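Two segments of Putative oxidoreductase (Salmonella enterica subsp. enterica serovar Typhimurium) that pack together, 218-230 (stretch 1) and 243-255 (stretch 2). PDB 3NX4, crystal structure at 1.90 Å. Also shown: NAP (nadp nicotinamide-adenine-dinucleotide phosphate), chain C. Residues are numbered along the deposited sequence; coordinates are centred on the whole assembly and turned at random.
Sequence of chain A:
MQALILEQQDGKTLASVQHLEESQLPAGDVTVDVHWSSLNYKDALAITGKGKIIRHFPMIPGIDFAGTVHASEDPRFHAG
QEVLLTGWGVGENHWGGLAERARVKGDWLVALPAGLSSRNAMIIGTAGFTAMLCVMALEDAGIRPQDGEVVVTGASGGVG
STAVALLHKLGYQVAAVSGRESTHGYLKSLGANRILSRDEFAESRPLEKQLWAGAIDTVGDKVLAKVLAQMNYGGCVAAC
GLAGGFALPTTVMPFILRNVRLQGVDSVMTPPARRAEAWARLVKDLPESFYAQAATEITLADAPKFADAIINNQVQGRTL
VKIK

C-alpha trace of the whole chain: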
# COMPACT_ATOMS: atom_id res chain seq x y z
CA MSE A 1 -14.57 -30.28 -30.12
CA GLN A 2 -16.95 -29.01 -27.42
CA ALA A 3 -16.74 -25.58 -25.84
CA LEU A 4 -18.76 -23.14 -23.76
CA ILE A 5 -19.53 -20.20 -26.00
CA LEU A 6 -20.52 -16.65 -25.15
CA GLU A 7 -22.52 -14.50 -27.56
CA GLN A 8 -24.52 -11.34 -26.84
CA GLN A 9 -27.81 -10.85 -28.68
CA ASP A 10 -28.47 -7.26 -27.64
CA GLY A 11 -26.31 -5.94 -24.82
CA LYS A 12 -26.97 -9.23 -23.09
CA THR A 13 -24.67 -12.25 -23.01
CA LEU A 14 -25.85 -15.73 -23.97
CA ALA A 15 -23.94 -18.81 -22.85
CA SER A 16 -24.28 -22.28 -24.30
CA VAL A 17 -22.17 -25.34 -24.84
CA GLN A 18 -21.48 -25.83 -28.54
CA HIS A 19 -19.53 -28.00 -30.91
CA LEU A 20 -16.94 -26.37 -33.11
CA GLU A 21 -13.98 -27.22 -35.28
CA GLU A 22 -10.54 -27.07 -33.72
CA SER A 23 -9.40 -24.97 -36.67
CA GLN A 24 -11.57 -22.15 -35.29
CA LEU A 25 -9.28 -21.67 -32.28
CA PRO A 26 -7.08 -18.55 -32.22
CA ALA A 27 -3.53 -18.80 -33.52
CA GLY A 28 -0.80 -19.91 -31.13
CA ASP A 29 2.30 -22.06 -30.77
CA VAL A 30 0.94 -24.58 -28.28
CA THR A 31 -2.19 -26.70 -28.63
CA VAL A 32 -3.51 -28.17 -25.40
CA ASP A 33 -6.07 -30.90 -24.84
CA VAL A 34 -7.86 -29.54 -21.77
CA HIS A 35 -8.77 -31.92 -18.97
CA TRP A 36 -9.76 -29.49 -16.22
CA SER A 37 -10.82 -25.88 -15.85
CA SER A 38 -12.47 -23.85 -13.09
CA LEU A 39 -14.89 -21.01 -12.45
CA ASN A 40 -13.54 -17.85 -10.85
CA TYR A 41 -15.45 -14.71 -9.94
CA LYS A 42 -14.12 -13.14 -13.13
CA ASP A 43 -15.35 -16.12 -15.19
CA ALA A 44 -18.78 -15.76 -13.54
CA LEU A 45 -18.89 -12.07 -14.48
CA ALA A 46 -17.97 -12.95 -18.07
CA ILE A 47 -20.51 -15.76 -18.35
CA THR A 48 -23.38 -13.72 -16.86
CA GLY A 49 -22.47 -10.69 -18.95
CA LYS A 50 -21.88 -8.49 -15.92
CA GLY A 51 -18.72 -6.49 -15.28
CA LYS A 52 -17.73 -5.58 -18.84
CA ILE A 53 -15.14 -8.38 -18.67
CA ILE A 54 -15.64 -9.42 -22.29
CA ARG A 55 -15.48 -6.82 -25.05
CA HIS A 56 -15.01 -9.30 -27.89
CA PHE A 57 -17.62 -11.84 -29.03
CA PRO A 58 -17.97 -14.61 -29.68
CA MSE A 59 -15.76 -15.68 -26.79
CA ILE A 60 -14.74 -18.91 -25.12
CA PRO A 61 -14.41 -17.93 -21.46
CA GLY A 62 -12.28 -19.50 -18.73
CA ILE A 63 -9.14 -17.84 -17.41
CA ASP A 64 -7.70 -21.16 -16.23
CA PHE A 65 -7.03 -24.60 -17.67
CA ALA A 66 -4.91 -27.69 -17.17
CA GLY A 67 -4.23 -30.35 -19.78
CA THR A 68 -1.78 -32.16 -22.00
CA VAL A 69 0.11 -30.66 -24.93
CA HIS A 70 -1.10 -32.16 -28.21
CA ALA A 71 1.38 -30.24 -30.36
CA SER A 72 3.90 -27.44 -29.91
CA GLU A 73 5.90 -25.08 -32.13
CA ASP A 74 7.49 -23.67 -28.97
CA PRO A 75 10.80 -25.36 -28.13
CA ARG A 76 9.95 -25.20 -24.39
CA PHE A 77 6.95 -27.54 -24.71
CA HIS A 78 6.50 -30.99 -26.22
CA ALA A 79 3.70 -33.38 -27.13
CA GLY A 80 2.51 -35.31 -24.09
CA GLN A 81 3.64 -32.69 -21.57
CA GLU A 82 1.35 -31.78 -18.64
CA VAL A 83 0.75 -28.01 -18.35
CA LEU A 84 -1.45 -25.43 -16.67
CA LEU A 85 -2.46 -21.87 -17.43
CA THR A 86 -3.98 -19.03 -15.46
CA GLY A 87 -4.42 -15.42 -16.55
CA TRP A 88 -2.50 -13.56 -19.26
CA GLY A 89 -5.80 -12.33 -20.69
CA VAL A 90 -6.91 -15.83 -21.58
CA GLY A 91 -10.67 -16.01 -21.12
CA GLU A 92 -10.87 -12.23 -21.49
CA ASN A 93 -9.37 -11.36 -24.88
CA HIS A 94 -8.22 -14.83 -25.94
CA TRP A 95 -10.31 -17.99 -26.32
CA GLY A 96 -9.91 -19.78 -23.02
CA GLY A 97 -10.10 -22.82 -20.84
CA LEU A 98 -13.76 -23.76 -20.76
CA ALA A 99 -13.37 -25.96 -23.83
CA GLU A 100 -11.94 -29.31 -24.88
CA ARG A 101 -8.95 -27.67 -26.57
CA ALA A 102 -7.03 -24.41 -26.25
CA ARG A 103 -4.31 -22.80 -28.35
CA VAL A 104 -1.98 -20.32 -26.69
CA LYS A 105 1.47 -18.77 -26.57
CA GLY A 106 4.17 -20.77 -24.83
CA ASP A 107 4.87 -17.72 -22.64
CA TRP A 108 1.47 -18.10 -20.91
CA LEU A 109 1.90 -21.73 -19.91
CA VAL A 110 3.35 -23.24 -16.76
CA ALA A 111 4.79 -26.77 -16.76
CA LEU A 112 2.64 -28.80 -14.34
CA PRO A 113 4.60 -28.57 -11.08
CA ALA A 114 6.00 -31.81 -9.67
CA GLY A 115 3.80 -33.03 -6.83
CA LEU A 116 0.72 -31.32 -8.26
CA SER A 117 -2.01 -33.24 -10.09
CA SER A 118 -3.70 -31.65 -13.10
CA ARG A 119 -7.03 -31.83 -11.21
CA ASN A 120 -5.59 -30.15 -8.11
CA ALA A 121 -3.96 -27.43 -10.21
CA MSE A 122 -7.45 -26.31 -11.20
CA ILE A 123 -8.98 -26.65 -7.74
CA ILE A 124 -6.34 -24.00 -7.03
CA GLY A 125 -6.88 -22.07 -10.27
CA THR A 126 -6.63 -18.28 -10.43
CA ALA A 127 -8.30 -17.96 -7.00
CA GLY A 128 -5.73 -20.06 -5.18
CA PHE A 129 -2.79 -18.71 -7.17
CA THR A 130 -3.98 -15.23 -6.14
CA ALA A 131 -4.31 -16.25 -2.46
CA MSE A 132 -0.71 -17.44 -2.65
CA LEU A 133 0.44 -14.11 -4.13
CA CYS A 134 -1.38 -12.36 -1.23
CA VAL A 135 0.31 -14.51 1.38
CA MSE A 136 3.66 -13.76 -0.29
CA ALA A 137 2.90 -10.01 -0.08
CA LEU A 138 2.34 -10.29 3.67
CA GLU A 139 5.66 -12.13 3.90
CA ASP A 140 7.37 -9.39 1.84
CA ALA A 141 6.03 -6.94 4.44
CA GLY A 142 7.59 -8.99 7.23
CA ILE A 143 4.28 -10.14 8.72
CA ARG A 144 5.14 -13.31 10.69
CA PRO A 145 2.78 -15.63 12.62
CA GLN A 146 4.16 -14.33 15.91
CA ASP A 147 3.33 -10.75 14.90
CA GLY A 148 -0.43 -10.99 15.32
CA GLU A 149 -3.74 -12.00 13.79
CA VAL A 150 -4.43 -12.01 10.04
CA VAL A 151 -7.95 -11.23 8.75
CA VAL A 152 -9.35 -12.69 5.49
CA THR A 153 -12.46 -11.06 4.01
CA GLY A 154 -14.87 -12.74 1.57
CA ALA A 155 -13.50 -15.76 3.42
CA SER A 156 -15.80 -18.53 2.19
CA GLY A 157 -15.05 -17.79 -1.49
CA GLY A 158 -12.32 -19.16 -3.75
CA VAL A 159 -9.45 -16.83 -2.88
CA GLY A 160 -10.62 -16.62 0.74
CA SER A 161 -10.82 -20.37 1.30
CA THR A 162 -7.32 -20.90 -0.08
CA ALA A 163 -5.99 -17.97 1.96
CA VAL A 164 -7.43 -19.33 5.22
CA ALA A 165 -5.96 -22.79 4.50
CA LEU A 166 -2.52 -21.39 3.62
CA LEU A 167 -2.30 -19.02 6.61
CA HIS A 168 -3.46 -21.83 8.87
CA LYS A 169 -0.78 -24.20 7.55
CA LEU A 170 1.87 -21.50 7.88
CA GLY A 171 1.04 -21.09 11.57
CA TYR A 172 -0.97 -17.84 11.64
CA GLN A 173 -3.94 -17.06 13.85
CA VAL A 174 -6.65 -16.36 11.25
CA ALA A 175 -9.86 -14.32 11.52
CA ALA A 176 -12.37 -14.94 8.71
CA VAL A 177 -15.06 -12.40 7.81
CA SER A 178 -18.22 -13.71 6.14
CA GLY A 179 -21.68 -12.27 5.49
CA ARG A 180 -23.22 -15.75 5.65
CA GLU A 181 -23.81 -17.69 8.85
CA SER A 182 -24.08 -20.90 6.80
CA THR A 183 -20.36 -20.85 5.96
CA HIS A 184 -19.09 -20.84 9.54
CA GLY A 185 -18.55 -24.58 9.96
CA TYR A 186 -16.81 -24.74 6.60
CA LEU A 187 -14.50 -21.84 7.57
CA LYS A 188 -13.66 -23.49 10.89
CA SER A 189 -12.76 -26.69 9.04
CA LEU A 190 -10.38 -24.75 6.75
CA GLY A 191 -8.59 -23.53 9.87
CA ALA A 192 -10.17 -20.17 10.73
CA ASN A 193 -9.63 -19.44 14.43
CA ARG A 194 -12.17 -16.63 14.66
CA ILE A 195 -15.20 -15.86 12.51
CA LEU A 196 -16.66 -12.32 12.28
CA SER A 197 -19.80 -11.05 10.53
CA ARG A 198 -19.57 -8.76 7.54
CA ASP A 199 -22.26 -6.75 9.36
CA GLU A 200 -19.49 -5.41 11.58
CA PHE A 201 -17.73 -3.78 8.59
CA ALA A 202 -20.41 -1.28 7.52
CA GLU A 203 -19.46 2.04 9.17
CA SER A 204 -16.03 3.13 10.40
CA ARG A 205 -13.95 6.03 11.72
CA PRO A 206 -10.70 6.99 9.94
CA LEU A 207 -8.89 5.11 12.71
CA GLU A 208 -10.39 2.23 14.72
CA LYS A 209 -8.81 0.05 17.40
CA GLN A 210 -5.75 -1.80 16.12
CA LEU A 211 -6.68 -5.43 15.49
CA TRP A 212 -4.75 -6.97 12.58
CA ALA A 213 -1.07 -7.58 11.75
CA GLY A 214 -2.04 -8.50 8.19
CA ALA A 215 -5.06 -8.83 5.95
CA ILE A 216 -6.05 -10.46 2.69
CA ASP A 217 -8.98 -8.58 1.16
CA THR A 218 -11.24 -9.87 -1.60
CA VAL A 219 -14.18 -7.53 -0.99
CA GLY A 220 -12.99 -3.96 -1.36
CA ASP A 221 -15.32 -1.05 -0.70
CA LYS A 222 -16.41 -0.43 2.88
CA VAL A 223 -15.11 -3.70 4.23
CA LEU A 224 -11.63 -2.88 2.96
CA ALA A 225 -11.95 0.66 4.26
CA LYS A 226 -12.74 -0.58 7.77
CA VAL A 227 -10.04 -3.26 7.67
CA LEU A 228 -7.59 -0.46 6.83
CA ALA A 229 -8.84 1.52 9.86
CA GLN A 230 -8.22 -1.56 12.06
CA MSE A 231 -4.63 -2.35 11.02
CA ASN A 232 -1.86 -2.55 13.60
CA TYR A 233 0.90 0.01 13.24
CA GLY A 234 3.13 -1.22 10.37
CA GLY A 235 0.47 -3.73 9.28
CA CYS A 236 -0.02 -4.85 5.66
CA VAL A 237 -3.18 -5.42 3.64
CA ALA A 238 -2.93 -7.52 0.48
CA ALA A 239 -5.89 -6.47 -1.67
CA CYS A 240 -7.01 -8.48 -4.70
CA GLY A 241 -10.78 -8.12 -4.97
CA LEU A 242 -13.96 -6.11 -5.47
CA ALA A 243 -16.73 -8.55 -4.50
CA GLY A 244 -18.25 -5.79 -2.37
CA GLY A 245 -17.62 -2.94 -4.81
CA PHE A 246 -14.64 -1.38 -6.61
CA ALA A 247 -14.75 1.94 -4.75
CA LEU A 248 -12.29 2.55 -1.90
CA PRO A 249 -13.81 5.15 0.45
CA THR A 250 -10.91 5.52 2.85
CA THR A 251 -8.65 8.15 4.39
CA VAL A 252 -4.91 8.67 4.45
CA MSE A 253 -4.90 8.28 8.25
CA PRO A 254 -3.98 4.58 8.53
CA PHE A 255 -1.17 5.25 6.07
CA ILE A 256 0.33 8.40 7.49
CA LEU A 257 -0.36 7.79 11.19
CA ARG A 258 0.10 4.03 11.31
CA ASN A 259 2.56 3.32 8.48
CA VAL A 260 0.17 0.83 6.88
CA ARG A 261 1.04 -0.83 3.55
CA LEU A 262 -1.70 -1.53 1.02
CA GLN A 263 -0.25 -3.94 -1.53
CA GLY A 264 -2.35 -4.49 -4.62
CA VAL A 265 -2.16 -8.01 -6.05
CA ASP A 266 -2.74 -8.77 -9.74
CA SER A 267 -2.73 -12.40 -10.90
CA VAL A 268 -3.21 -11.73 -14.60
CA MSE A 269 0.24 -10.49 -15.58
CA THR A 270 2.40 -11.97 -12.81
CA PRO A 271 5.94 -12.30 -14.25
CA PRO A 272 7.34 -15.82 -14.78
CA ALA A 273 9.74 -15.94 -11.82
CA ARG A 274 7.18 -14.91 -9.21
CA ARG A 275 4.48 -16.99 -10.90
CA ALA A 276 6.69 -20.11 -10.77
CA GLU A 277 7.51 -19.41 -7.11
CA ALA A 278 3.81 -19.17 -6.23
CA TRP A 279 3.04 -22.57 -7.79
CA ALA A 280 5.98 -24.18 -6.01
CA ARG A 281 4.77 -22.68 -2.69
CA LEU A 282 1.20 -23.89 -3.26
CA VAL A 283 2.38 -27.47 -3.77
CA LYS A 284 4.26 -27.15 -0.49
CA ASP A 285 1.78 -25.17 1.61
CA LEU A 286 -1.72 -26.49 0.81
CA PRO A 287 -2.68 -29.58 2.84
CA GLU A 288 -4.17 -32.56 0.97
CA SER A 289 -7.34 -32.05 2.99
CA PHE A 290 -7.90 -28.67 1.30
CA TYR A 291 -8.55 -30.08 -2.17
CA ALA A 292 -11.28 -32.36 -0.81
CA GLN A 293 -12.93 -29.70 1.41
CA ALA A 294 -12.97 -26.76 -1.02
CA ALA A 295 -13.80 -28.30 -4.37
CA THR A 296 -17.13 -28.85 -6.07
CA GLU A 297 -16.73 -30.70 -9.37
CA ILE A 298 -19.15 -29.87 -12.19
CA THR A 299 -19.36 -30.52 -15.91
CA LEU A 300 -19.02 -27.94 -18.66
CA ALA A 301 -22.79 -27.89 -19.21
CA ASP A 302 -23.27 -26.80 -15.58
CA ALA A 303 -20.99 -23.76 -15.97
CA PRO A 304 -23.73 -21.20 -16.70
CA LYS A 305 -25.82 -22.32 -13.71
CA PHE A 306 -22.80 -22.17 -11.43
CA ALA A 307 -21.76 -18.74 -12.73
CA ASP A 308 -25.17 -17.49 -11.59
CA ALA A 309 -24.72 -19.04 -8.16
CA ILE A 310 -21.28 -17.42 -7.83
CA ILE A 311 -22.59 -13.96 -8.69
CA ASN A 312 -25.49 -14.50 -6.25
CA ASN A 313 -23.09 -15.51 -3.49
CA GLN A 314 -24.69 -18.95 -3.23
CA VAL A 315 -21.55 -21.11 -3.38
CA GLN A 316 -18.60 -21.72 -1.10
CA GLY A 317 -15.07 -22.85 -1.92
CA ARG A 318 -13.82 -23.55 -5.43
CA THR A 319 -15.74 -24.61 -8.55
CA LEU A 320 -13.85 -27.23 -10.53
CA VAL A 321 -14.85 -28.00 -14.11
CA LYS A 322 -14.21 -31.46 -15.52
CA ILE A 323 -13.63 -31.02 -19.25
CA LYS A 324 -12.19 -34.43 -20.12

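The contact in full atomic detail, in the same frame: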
# COMPACT_ATOMS: atom_id res chain seq x y z
N THR A 218 -10.63 -9.49 -0.34
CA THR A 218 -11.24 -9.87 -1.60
C THR A 218 -12.53 -9.09 -1.86
O THR A 218 -13.17 -9.30 -2.87
CB THR A 218 -11.60 -11.36 -1.59
OG1 THR A 218 -12.69 -11.57 -0.71
CG2 THR A 218 -10.42 -12.20 -1.13
N VAL A 219 -12.92 -8.24 -0.92
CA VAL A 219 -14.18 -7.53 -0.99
C VAL A 219 -14.13 -6.08 -1.44
O VAL A 219 -14.99 -5.62 -2.16
CB VAL A 219 -14.90 -7.59 0.37
CG1 VAL A 219 -16.22 -6.88 0.31
CG2 VAL A 219 -15.06 -9.01 0.83
N GLY A 220 -13.11 -5.36 -1.01
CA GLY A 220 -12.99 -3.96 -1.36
C GLY A 220 -14.05 -3.13 -0.66
O GLY A 220 -14.63 -3.54 0.33
N ASP A 221 -14.28 -1.94 -1.19
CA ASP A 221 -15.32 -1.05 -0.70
C ASP A 221 -15.20 -0.72 0.78
O ASP A 221 -14.12 -0.47 1.29
CB ASP A 221 -16.68 -1.67 -0.96
CG ASP A 221 -17.81 -0.65 -0.93
OD1 ASP A 221 -17.66 0.41 -1.55
OD2 ASP A 221 -18.83 -0.92 -0.27
N LYS A 222 -16.33 -0.74 1.46
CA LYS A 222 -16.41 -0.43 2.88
C LYS A 222 -15.69 -1.43 3.77
O LYS A 222 -15.11 -1.05 4.77
CB LYS A 222 -17.86 -0.26 3.34
CG LYS A 222 -18.40 1.12 3.09
CD LYS A 222 -19.87 1.21 3.42
CE LYS A 222 -20.41 2.60 3.16
NZ LYS A 222 -20.28 2.95 1.73
N VAL A 223 -15.76 -2.70 3.42
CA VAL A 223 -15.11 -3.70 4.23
C VAL A 223 -13.61 -3.44 4.24
O VAL A 223 -13.01 -3.42 5.28
CB VAL A 223 -15.41 -5.11 3.70
CG1 VAL A 223 -14.57 -6.13 4.40
CG2 VAL A 223 -16.88 -5.42 3.88
N LEU A 224 -13.05 -3.18 3.07
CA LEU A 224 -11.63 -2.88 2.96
C LEU A 224 -11.31 -1.61 3.70
O LEU A 224 -10.30 -1.53 4.38
CB LEU A 224 -11.22 -2.77 1.50
CG LEU A 224 -9.81 -2.28 1.22
CD1 LEU A 224 -8.79 -3.10 1.96
CD2 LEU A 224 -9.53 -2.29 -0.27
N ALA A 225 -12.18 -0.61 3.58
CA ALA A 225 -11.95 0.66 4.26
C ALA A 225 -11.87 0.47 5.77
O ALA A 225 -11.02 1.05 6.43
CB ALA A 225 -13.04 1.66 3.91
N LYS A 226 -12.75 -0.37 6.32
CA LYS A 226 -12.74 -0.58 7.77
C LYS A 226 -11.56 -1.44 8.21
O LYS A 226 -10.95 -1.19 9.25
CB LYS A 226 -14.05 -1.19 8.26
CG LYS A 226 -14.10 -1.24 9.79
CD LYS A 226 -15.51 -1.11 10.32
CE LYS A 226 -15.51 -1.21 11.84
NZ LYS A 226 -16.88 -1.42 12.36
N VAL A 227 -11.26 -2.47 7.43
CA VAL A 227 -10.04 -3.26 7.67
C VAL A 227 -8.81 -2.35 7.72
O VAL A 227 -7.98 -2.48 8.62
CB VAL A 227 -9.88 -4.39 6.64
CG1 VAL A 227 -8.49 -5.02 6.72
CG2 VAL A 227 -10.97 -5.47 6.89
N LEU A 228 -8.69 -1.43 6.77
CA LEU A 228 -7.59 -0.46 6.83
C LEU A 228 -7.57 0.33 8.13
O LEU A 228 -6.50 0.55 8.69
CB LEU A 228 -7.61 0.50 5.64
CG LEU A 228 -7.23 -0.09 4.29
CD1 LEU A 228 -7.69 0.84 3.18
CD2 LEU A 228 -5.73 -0.34 4.23
N ALA A 229 -8.74 0.74 8.62
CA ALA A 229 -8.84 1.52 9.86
C ALA A 229 -8.49 0.71 11.11
O ALA A 229 -8.23 1.28 12.18
CB ALA A 229 -10.26 2.14 10.00
N GLN A 230 -8.48 -0.62 10.97
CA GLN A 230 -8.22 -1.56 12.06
C GLN A 230 -6.82 -2.18 12.05
O GLN A 230 -6.54 -3.08 12.84
CB GLN A 230 -9.23 -2.71 11.98
CG GLN A 230 -10.68 -2.32 12.32
CD GLN A 230 -11.67 -3.45 12.06
OE1 GLN A 230 -11.41 -4.36 11.28
NE2 GLN A 230 -12.82 -3.39 12.73
N ALA A 243 -15.44 -7.86 -4.65
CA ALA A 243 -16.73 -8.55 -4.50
C ALA A 243 -17.77 -7.62 -3.88
O ALA A 243 -18.95 -7.74 -4.18
CB ALA A 243 -16.57 -9.81 -3.67
N GLY A 244 -17.34 -6.71 -3.02
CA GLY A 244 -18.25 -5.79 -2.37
C GLY A 244 -18.41 -4.44 -3.06
O GLY A 244 -19.21 -3.61 -2.63
N GLY A 245 -17.64 -4.22 -4.12
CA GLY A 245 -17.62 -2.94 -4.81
C GLY A 245 -16.20 -2.48 -5.08
O GLY A 245 -15.29 -2.75 -4.29
N PHE A 246 -16.00 -1.79 -6.20
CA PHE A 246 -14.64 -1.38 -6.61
C PHE A 246 -14.19 -0.07 -5.95
O PHE A 246 -13.00 0.25 -5.97
CB PHE A 246 -14.55 -1.24 -8.13
CG PHE A 246 -15.29 -0.04 -8.66
CD1 PHE A 246 -14.64 1.16 -8.84
CD2 PHE A 246 -16.64 -0.12 -8.97
CE1 PHE A 246 -15.32 2.27 -9.32
CE2 PHE A 246 -17.33 0.98 -9.45
CZ PHE A 246 -16.66 2.18 -9.63
N ALA A 247 -15.12 0.69 -5.39
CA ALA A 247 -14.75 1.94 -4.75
C ALA A 247 -13.90 1.66 -3.51
O ALA A 247 -13.99 0.58 -2.92
CB ALA A 247 -15.98 2.76 -4.38
N LEU A 248 -13.10 2.64 -3.11
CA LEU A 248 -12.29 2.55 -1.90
C LEU A 248 -12.45 3.84 -1.10
O LEU A 248 -11.62 4.73 -1.21
CB LEU A 248 -10.83 2.26 -2.22
CG LEU A 248 -9.96 2.06 -0.98
CD1 LEU A 248 -10.70 1.30 0.09
CD2 LEU A 248 -8.66 1.37 -1.34
N PRO A 249 -13.52 3.94 -0.33
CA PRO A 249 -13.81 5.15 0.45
C PRO A 249 -13.06 5.14 1.76
O PRO A 249 -13.61 4.82 2.80
CB PRO A 249 -15.30 5.03 0.72
CG PRO A 249 -15.54 3.58 0.77
CD PRO A 249 -14.61 2.95 -0.22
N THR A 250 -11.79 5.52 1.70
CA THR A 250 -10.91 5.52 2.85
C THR A 250 -10.28 6.88 3.10
O THR A 250 -10.63 7.87 2.46
CB THR A 250 -9.81 4.43 2.72
OG1 THR A 250 -9.03 4.38 3.92
CG2 THR A 250 -8.92 4.71 1.54
N THR A 251 -9.37 6.93 4.06
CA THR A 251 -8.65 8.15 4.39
C THR A 251 -7.17 7.82 4.44
O THR A 251 -6.78 6.66 4.49
CB THR A 251 -9.08 8.73 5.74
OG1 THR A 251 -8.49 7.97 6.80
CG2 THR A 251 -10.59 8.74 5.88
N VAL A 252 -6.34 8.85 4.39
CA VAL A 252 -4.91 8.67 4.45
C VAL A 252 -4.43 8.33 5.86
O VAL A 252 -3.27 8.00 6.05
CB VAL A 252 -4.17 9.93 3.97
CG1 VAL A 252 -4.56 10.28 2.55
CG2 VAL A 252 -4.45 11.09 4.90
N MSE A 253 -5.32 8.43 6.85
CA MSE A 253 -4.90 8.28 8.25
C MSE A 253 -4.19 6.96 8.61
O MSE A 253 -3.17 7.00 9.31
CB MSE A 253 -6.05 8.57 9.21
CG MSE A 253 -6.69 9.94 9.01
SE MSE A 253 -5.36 11.37 9.16
CE MSE A 253 -5.79 11.99 10.96
N PRO A 254 -4.71 5.81 8.17
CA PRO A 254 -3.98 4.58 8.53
C PRO A 254 -2.58 4.58 7.92
O PRO A 254 -1.63 4.04 8.48
CB PRO A 254 -4.82 3.46 7.90
CG PRO A 254 -6.20 4.04 7.78
CD PRO A 254 -5.99 5.52 7.49
N PHE A 255 -2.46 5.22 6.76
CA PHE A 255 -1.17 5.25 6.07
C PHE A 255 -0.18 6.17 6.74
O PHE A 255 0.95 5.78 7.02
CB PHE A 255 -1.39 5.61 4.60
CG PHE A 255 -2.34 4.67 3.92
CD1 PHE A 255 -1.89 3.45 3.44
CD2 PHE A 255 -3.68 4.98 3.83
CE1 PHE A 255 -2.78 2.55 2.83
CE2 PHE A 255 -4.57 4.09 3.22
CZ PHE A 255 -4.11 2.88 2.73
PA NAP C . -15.83 -15.62 -4.69
O1A NAP C . -15.55 -17.07 -4.61
O2A NAP C . -17.13 -15.21 -5.23
O5B NAP C . -15.55 -14.93 -3.28
C5B NAP C . -16.05 -13.64 -3.05
C4B NAP C . -16.54 -13.65 -1.61
O4B NAP C . -16.85 -12.33 -1.23
C3B NAP C . -17.82 -14.47 -1.43
O3B NAP C . -17.51 -15.80 -1.06
C2B NAP C . -18.53 -13.75 -0.30
O2B NAP C . -18.04 -14.29 0.90
C1B NAP C . -18.01 -12.32 -0.41
N9A NAP C . -18.98 -11.42 -1.04
C8A NAP C . -19.71 -11.65 -2.18
N7A NAP C . -20.47 -10.55 -2.42
C5A NAP C . -20.22 -9.63 -1.47
C6A NAP C . -20.71 -8.36 -1.24
N6A NAP C . -21.61 -7.81 -2.04
N1A NAP C . -20.25 -7.65 -0.15
C2A NAP C . -19.32 -8.20 0.69
N3A NAP C . -18.83 -9.47 0.47
C4A NAP C . -19.28 -10.17 -0.60
O3 NAP C . -14.71 -14.92 -5.62
PN NAP C . -13.17 -15.29 -5.83
O1N NAP C . -12.99 -16.08 -7.07
O2N NAP C . -12.69 -15.86 -4.55
O5D NAP C . -12.58 -13.81 -6.04
C5D NAP C . -12.68 -12.89 -4.98
C4D NAP C . -12.43 -11.48 -5.49
O4D NAP C . -11.09 -11.41 -5.93
C3D NAP C . -13.30 -11.16 -6.70
O3D NAP C . -13.66 -9.80 -6.65
C2D NAP C . -12.39 -11.39 -7.88
O2D NAP C . -12.72 -10.56 -8.96
C1D NAP C . -11.05 -11.00 -7.28
N1N NAP C . -9.89 -11.62 -7.94
C2N NAP C . -8.97 -10.80 -8.52
C3N NAP C . -7.84 -11.32 -9.14
C7N NAP C . -6.66 -10.39 -9.28
O7N NAP C . -5.79 -10.52 -10.38
N7N NAP C . -6.47 -9.46 -8.36
C4N NAP C . -7.64 -12.70 -9.15
C5N NAP C . -8.59 -13.53 -8.54
C6N NAP C . -9.71 -12.98 -7.92
P2B NAP C . -19.01 -14.43 2.20
O1X NAP C . -18.31 -15.34 3.17
O2X NAP C . -19.22 -13.07 2.83
O3X NAP C . -20.32 -15.02 1.74
O HOH W 1 -10.74 3.71 6.06

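Leu228 and Leu248 form the apolar centre of the contact. Helix 221-229 lies over strand 247-251, their N-to-C directions 28° apart and their axes 6.9 Å apart at closest approach. Leu224, Ala225 and Leu228 point their CA-to-CB bonds toward the second stretch. The CA-to-CB bond of Leu248 points sideways, but with chi1 t its end comes nearer the helix. Leu248 CD1 lies 3.8 Å from Leu224 CD2 and 4.3 Å from Leu228 CD1. Leu228, with chi1 m and chi2 t, also reaches the following helix: Leu228 CD2 is 3.9 Å from Phe255 CZ, and Leu228 CB is 4.4 Å from Pro254 CG. All of these residues are buried, which suits their apolar side chains.

Ala225 sits where the backbones run close, with Ala225 CA 5.2 Å from Thr250 CA. Its small side chain fits there, with Ala225 CB 3.4 Å from Pro249 O. A water bridges the same level, 2.7 Å from Ala225 O, to which it donates, and 2.8 Å from Thr250 OG1. Further along, Thr251 OG1 accepts from Met253 N at 3.2 Å and caps the next helix. Residue 253 is selenomethionine.

The polar edge is mostly backbone. Ala243 N donates to Thr218 O at 3.2 Å, and Gly244 N to Val219 O at 2.7 Å. Asp221 N makes a weak hydrogen bond to Ala247 O at 3.1 Å; Asp221 CA lies 3.1 Å from the same oxygen, a CA-H...O contact. Glycine suits this tight edge. A CB on Gly220 would fall 2.8 Å from Gly245 O, and one on Gly244 would fall 2.4 Å from Val219 CG1. NADP borders this end: Val219 CG1 is 3.4 Å from NAP C2A, and Gly244 CA is 3.5 Å from NAP N1A. The two stretches together bury 671 Å².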